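Local coordinates for carbohydrate kinase, FGGY (Novosphingobium aromaticivorans, PDB 3H6E), which probably phosphorylates a sugar or related polyol with ATP as phosphate donor, at residues 76-84 and 126-134; 114-122 and 274-284. All coordinates share one frame; numbering follows the deposited sequence.

Contact 1: residues 76-84 and 126-134; sequences GHGAGIAAL and GLNIGSQLW
Ile81 and Ile129 meet side chain to side chain: the CG2 methyl of Ile129 comes against the branch point of Ile81, 3.9 Å from its CB, and this apolar pair sets the character of a buried, largely greasy joint. Ile129 lies across the bend of 76-84: its CG1 rests 3.8 Å from CA of Ala79, and its CD1 reaches the backbone of Gly80. With CG2 anti to its own backbone N and CG1 beside that N (chi1 -78°), the two arms split the work, one on Ile81, the other on the turn. The CG2 methyl of Ile81 extends the patch to Leu133, 4.0 Å from its CD1, the two side chains crossing at about a right angle. An alanine in place of Ile129 would probably open a gap against Ala79 and Gly80 and leave Ile81 with Leu133 as its remaining apolar neighbour on this helix.

In this half of the FGGY kinase fold, which belongs to the actin-like ATPase clan, helix 129-139 packs beside strand 81-85, the middle strand of a small antiparallel sheet; the axes of 81-84 and 129-134 approach to 10.1 Å, at 37°.

The small CB of Ala79, at positive phi, lies against the carbonyl oxygens of Leu127 and Gly126, 3.6 Å from O of Leu127.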
# COMPACT_ATOMS: atom_id res chain seq x y z
N GLY A 76 -9.81 2.67 3.30
CA GLY A 76 -9.24 3.99 3.17
C GLY A 76 -7.75 4.00 2.91
O GLY A 76 -7.01 3.16 3.43
N HIS A 77 -7.31 4.93 2.08
CA HIS A 77 -5.89 5.15 1.89
C HIS A 77 -5.28 5.59 3.22
O HIS A 77 -5.99 6.07 4.11
CB HIS A 77 -5.66 6.21 0.81
CG HIS A 77 -5.97 7.60 1.26
ND1 HIS A 77 -5.06 8.38 1.96
CD2 HIS A 77 -7.08 8.36 1.12
CE1 HIS A 77 -5.61 9.55 2.23
NE2 HIS A 77 -6.83 9.57 1.73
N GLY A 78 -3.97 5.44 3.35
CA GLY A 78 -3.29 5.80 4.58
C GLY A 78 -2.88 7.26 4.65
O GLY A 78 -3.17 8.04 3.75
N ALA A 79 -2.18 7.61 5.73
CA ALA A 79 -1.73 8.98 5.93
C ALA A 79 -2.92 9.94 5.95
O ALA A 79 -2.80 11.10 5.57
CB ALA A 79 -0.73 9.38 4.86
N GLY A 80 -4.06 9.44 6.40
CA GLY A 80 -5.26 10.24 6.56
C GLY A 80 -5.81 10.13 7.97
O GLY A 80 -6.03 9.03 8.48
N ILE A 81 -6.03 11.27 8.61
CA ILE A 81 -6.51 11.28 9.98
C ILE A 81 -7.68 12.26 10.12
O ILE A 81 -7.68 13.33 9.52
CB ILE A 81 -5.39 11.66 10.97
CG1 ILE A 81 -5.86 11.47 12.41
CG2 ILE A 81 -4.91 13.08 10.72
CD1 ILE A 81 -6.10 10.03 12.79
N ALA A 82 -8.68 11.87 10.90
CA ALA A 82 -9.87 12.69 11.07
C ALA A 82 -10.12 13.01 12.53
O ALA A 82 -9.84 12.19 13.41
CB ALA A 82 -11.08 11.99 10.46
N ALA A 83 -10.65 14.20 12.79
CA ALA A 83 -10.92 14.65 14.15
C ALA A 83 -12.40 14.98 14.33
O ALA A 83 -13.01 15.65 13.50
CB ALA A 83 -10.06 15.86 14.49
N LEU A 84 -12.97 14.50 15.43
CA LEU A 84 -14.37 14.76 15.74
C LEU A 84 -14.47 15.59 17.01
O LEU A 84 -14.04 15.16 18.07
CB LEU A 84 -15.14 13.45 15.93
CG LEU A 84 -14.93 12.36 14.88
CD1 LEU A 84 -15.72 11.12 15.26
CD2 LEU A 84 -15.31 12.85 13.49
N GLY A 126 2.63 15.30 4.72
CA GLY A 126 1.73 14.65 5.65
C GLY A 126 1.79 13.13 5.65
O GLY A 126 0.94 12.48 6.26
N LEU A 127 2.79 12.57 4.98
CA LEU A 127 2.93 11.11 4.89
C LEU A 127 3.01 10.43 6.25
O LEU A 127 2.54 9.31 6.42
CB LEU A 127 4.13 10.73 4.01
CG LEU A 127 3.92 10.96 2.51
CD1 LEU A 127 5.21 10.77 1.74
CD2 LEU A 127 2.83 10.04 1.96
N ASN A 128 3.62 11.12 7.21
CA ASN A 128 3.54 10.72 8.61
C ASN A 128 2.35 11.42 9.25
O ASN A 128 2.27 12.64 9.25
CB ASN A 128 4.81 11.09 9.36
CG ASN A 128 6.02 10.28 8.93
OD1 ASN A 128 5.95 9.06 8.83
ND2 ASN A 128 7.13 10.96 8.69
N ILE A 129 1.41 10.65 9.80
CA ILE A 129 0.25 11.26 10.44
C ILE A 129 0.67 12.17 11.60
O ILE A 129 0.09 13.23 11.82
CB ILE A 129 -0.78 10.21 10.89
CG1 ILE A 129 -1.60 9.74 9.68
CG2 ILE A 129 -1.70 10.79 11.95
CD1 ILE A 129 -2.43 8.48 9.94
N GLY A 130 1.70 11.75 12.33
CA GLY A 130 2.24 12.54 13.42
C GLY A 130 2.56 13.97 13.02
O GLY A 130 2.26 14.91 13.76
N SER A 131 3.15 14.14 11.84
CA SER A 131 3.46 15.48 11.33
C SER A 131 2.21 16.34 11.21
O SER A 131 2.23 17.52 11.55
CB SER A 131 4.15 15.38 9.97
OG SER A 131 5.35 14.64 10.06
N GLN A 132 1.13 15.75 10.72
CA GLN A 132 -0.14 16.46 10.60
C GLN A 132 -0.64 16.88 11.98
O GLN A 132 -0.96 18.04 12.21
CB GLN A 132 -1.19 15.58 9.92
CG GLN A 132 -0.81 15.10 8.54
CD GLN A 132 -1.97 14.42 7.85
OE1 GLN A 132 -1.78 13.45 7.11
NE2 GLN A 132 -3.18 14.91 8.10
N LEU A 133 -0.71 15.90 12.89
CA LEU A 133 -1.10 16.14 14.27
C LEU A 133 -0.26 17.25 14.89
O LEU A 133 -0.80 18.19 15.48
CB LEU A 133 -0.98 14.86 15.09
CG LEU A 133 -2.24 14.02 15.28
CD1 LEU A 133 -3.24 14.28 14.17
CD2 LEU A 133 -1.92 12.53 15.39
N TRP A 134 1.05 17.14 14.76
CA TRP A 134 1.97 18.14 15.30
C TRP A 134 1.56 19.54 14.86
O TRP A 134 1.38 20.43 15.68
CB TRP A 134 3.40 17.86 14.83
CG TRP A 134 4.42 18.77 15.42
CD1 TRP A 134 4.93 19.91 14.86
CD2 TRP A 134 5.08 18.63 16.69
NE1 TRP A 134 5.85 20.48 15.70
CE2 TRP A 134 5.96 19.71 16.83
CE3 TRP A 134 5.00 17.68 17.72
CZ2 TRP A 134 6.76 19.88 17.96
CZ3 TRP A 134 5.80 17.85 18.83
CH2 TRP A 134 6.67 18.94 18.94

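Contact 2: residues 114-122 and 274-284; sequences PFARTGSPA and ATLPEARDCLV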
# COMPACT_ATOMS: atom_id res chain seq x y z
N PRO A 114 12.71 6.60 17.90
CA PRO A 114 13.70 5.98 17.02
C PRO A 114 13.02 5.04 16.02
O PRO A 114 11.99 4.45 16.35
CB PRO A 114 14.58 5.16 17.98
CG PRO A 114 14.24 5.65 19.36
CD PRO A 114 12.82 6.10 19.28
N PHE A 115 13.59 4.90 14.83
CA PHE A 115 13.02 4.03 13.81
C PHE A 115 12.92 2.58 14.31
O PHE A 115 12.14 1.78 13.79
CB PHE A 115 13.85 4.09 12.53
CG PHE A 115 13.43 3.09 11.49
CD1 PHE A 115 14.05 1.85 11.42
CD2 PHE A 115 12.42 3.38 10.59
CE1 PHE A 115 13.68 0.92 10.46
CE2 PHE A 115 12.03 2.46 9.64
CZ PHE A 115 12.66 1.23 9.57
N ALA A 116 13.71 2.26 15.33
CA ALA A 116 13.75 0.89 15.84
C ALA A 116 12.51 0.50 16.65
O ALA A 116 12.20 -0.68 16.77
CB ALA A 116 15.02 0.67 16.67
N ARG A 117 11.81 1.49 17.20
CA ARG A 117 10.56 1.23 17.92
C ARG A 117 9.36 1.31 16.99
O ARG A 117 8.37 0.59 17.17
CB ARG A 117 10.36 2.22 19.07
CG ARG A 117 11.03 1.83 20.38
CD ARG A 117 10.49 0.52 20.95
NE ARG A 117 9.39 0.70 21.91
CZ ARG A 117 9.50 1.32 23.08
NH1 ARG A 117 10.66 1.85 23.45
NH2 ARG A 117 8.45 1.42 23.88
N THR A 118 9.45 2.18 15.98
CA THR A 118 8.28 2.55 15.19
C THR A 118 8.19 1.91 13.80
O THR A 118 7.10 1.64 13.31
CB THR A 118 8.20 4.08 15.02
OG1 THR A 118 9.37 4.54 14.33
CG2 THR A 118 8.12 4.75 16.38
N GLY A 119 9.34 1.69 13.17
CA GLY A 119 9.34 1.21 11.80
C GLY A 119 8.74 2.26 10.88
O GLY A 119 8.47 2.00 9.71
N SER A 120 8.53 3.45 11.44
CA SER A 120 8.03 4.58 10.67
C SER A 120 9.17 5.53 10.34
O SER A 120 9.74 6.16 11.24
CB SER A 120 6.93 5.31 11.46
OG SER A 120 6.36 6.36 10.69
N PRO A 121 9.52 5.64 9.05
CA PRO A 121 10.61 6.51 8.61
C PRO A 121 10.13 7.95 8.47
O PRO A 121 8.94 8.18 8.28
CB PRO A 121 10.95 5.96 7.21
CG PRO A 121 10.06 4.75 7.00
CD PRO A 121 8.90 4.92 7.93
N ALA A 122 11.05 8.90 8.56
CA ALA A 122 10.72 10.31 8.34
C ALA A 122 10.28 10.49 6.90
O ALA A 122 11.03 10.20 5.97
CB ALA A 122 11.90 11.20 8.66
N ALA A 274 13.20 -4.26 14.57
CA ALA A 274 14.00 -3.19 15.16
C ALA A 274 15.39 -3.10 14.54
O ALA A 274 16.09 -2.11 14.70
CB ALA A 274 14.10 -3.39 16.66
N THR A 275 15.77 -4.15 13.82
CA THR A 275 17.10 -4.23 13.24
C THR A 275 17.14 -3.77 11.77
O THR A 275 18.21 -3.68 11.16
CB THR A 275 17.64 -5.67 13.32
OG1 THR A 275 19.07 -5.65 13.32
CG2 THR A 275 17.13 -6.51 12.15
N LEU A 276 15.97 -3.47 11.21
CA LEU A 276 15.87 -3.08 9.80
C LEU A 276 16.55 -1.74 9.50
O LEU A 276 16.52 -0.83 10.33
CB LEU A 276 14.40 -3.02 9.36
CG LEU A 276 13.68 -4.36 9.21
CD1 LEU A 276 12.17 -4.16 9.12
CD2 LEU A 276 14.20 -5.12 7.99
N PRO A 277 17.15 -1.62 8.31
CA PRO A 277 17.93 -0.47 7.85
C PRO A 277 17.07 0.66 7.29
O PRO A 277 16.71 0.61 6.12
CB PRO A 277 18.78 -1.06 6.70
CG PRO A 277 18.51 -2.55 6.70
CD PRO A 277 17.17 -2.72 7.34
N GLU A 278 16.78 1.67 8.10
CA GLU A 278 15.95 2.78 7.65
C GLU A 278 16.52 3.48 6.42
O GLU A 278 15.77 3.90 5.54
CB GLU A 278 15.76 3.81 8.77
CG GLU A 278 14.99 5.05 8.32
CD GLU A 278 14.93 6.13 9.39
OE1 GLU A 278 15.59 5.97 10.44
OE2 GLU A 278 14.21 7.13 9.17
N ALA A 279 17.84 3.59 6.35
CA ALA A 279 18.48 4.32 5.26
C ALA A 279 18.38 3.61 3.92
O ALA A 279 18.60 4.21 2.87
CB ALA A 279 19.93 4.60 5.60
N ARG A 280 18.03 2.33 3.94
CA ARG A 280 17.92 1.58 2.70
C ARG A 280 16.47 1.37 2.28
O ARG A 280 16.14 0.45 1.53
CB ARG A 280 18.71 0.26 2.77
CG ARG A 280 20.17 0.44 2.40
CD ARG A 280 21.07 -0.65 2.96
NE ARG A 280 20.89 -1.93 2.28
CZ ARG A 280 21.36 -2.21 1.07
NH1 ARG A 280 22.03 -1.30 0.39
NH2 ARG A 280 21.16 -3.41 0.55
N ASP A 281 15.61 2.27 2.77
CA ASP A 281 14.22 2.35 2.33
C ASP A 281 13.37 1.15 2.76
O ASP A 281 12.59 0.61 1.97
CB ASP A 281 14.15 2.56 0.81
CG ASP A 281 13.16 3.65 0.42
OD1 ASP A 281 12.23 3.91 1.20
OD2 ASP A 281 13.33 4.26 -0.66
N CYS A 282 13.52 0.74 4.02
CA CYS A 282 12.67 -0.28 4.61
C CYS A 282 11.71 0.37 5.60
O CYS A 282 11.93 1.49 6.05
CB CYS A 282 13.50 -1.35 5.31
SG CYS A 282 14.55 -2.35 4.22
N LEU A 283 10.63 -0.33 5.93
CA LEU A 283 9.67 0.16 6.91
C LEU A 283 8.86 -1.00 7.48
O LEU A 283 8.94 -2.13 6.99
CB LEU A 283 8.75 1.22 6.30
CG LEU A 283 7.80 0.80 5.17
CD1 LEU A 283 6.58 1.70 5.13
CD2 LEU A 283 8.51 0.79 3.81
N VAL A 284 8.07 -0.73 8.51
CA VAL A 284 7.27 -1.78 9.13
C VAL A 284 5.79 -1.44 9.14
O VAL A 284 5.37 -0.52 9.83
CB VAL A 284 7.72 -2.07 10.57
CG1 VAL A 284 6.94 -3.28 11.10
CG2 VAL A 284 9.22 -2.31 10.63
O HOH W 1 5.62 1.96 8.57
O HOH W 2 12.86 7.47 11.38
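One face of the Phe115 ring is covered by Glu278, whose CB sits over its centre, 3.6 Å from the centroid and close to the ring normal, a CH-pi contact. CG of Phe115 stands anti to the backbone N (chi1 172°), which swings the ring out to the 274-284 segment; there the extended glutamate chain crosses the ring at a slant, bringing OE1 to 3.3 Å from CB of Phe115, its carboxylate plane 15° from the ring. A long aliphatic stem ending in a charge suits this place: methylenes cover the aromatic face while the carboxylate reaches water. At the ring's edge CE1 of Phe115 comes 3.3 Å from the carbonyl O of Leu276, and CA of Gly119 lies against the opposite face, offset toward the rim.

Gly119 ends the short helix 115-118 with positive phi, and a side chain here would collide with CB of Val284. Lack of one lets the backbones close in, and Gly119 O accepts a hydrogen bond from Val284 N (3.0 Å, 165°), so a turn of one domain is tied to strand 282-286, an outermost strand of the other's sheet. The contact thus bridges the two halves of the FGGY kinase architecture, whose lobes in this family generally close around the substrates.

Farther out, Pro121 sets CG 3.8 Å from CB of Leu283, and Ala116 meets Ala274 through small methyls that let the backbones come close. One water donates to Glu278 OE2 (2.6 Å) and, weakly, to Ser120 O. Beyond the pair, Asp281 forms a salt bridge with Arg297, and Ser120 OG bonds to Asp176.

Contact 1 is core packing inside the N-terminal half, whereas contact 2 is partly exposed and joins that half to the C-terminal one. The chemistry follows: branched aliphatic side chains interlock without any clear hydrogen bond at 76-84 and 126-134, while at 114-122 and 274-284 an aromatic ring, a carboxylate, a backbone hydrogen bond and ordered waters share the work. Their centres lie about 19 Å apart, yet they adjoin along the chain, since helix 115-118 is followed by helix 129-139 and Asn128 packs against Ser120 and Pro121.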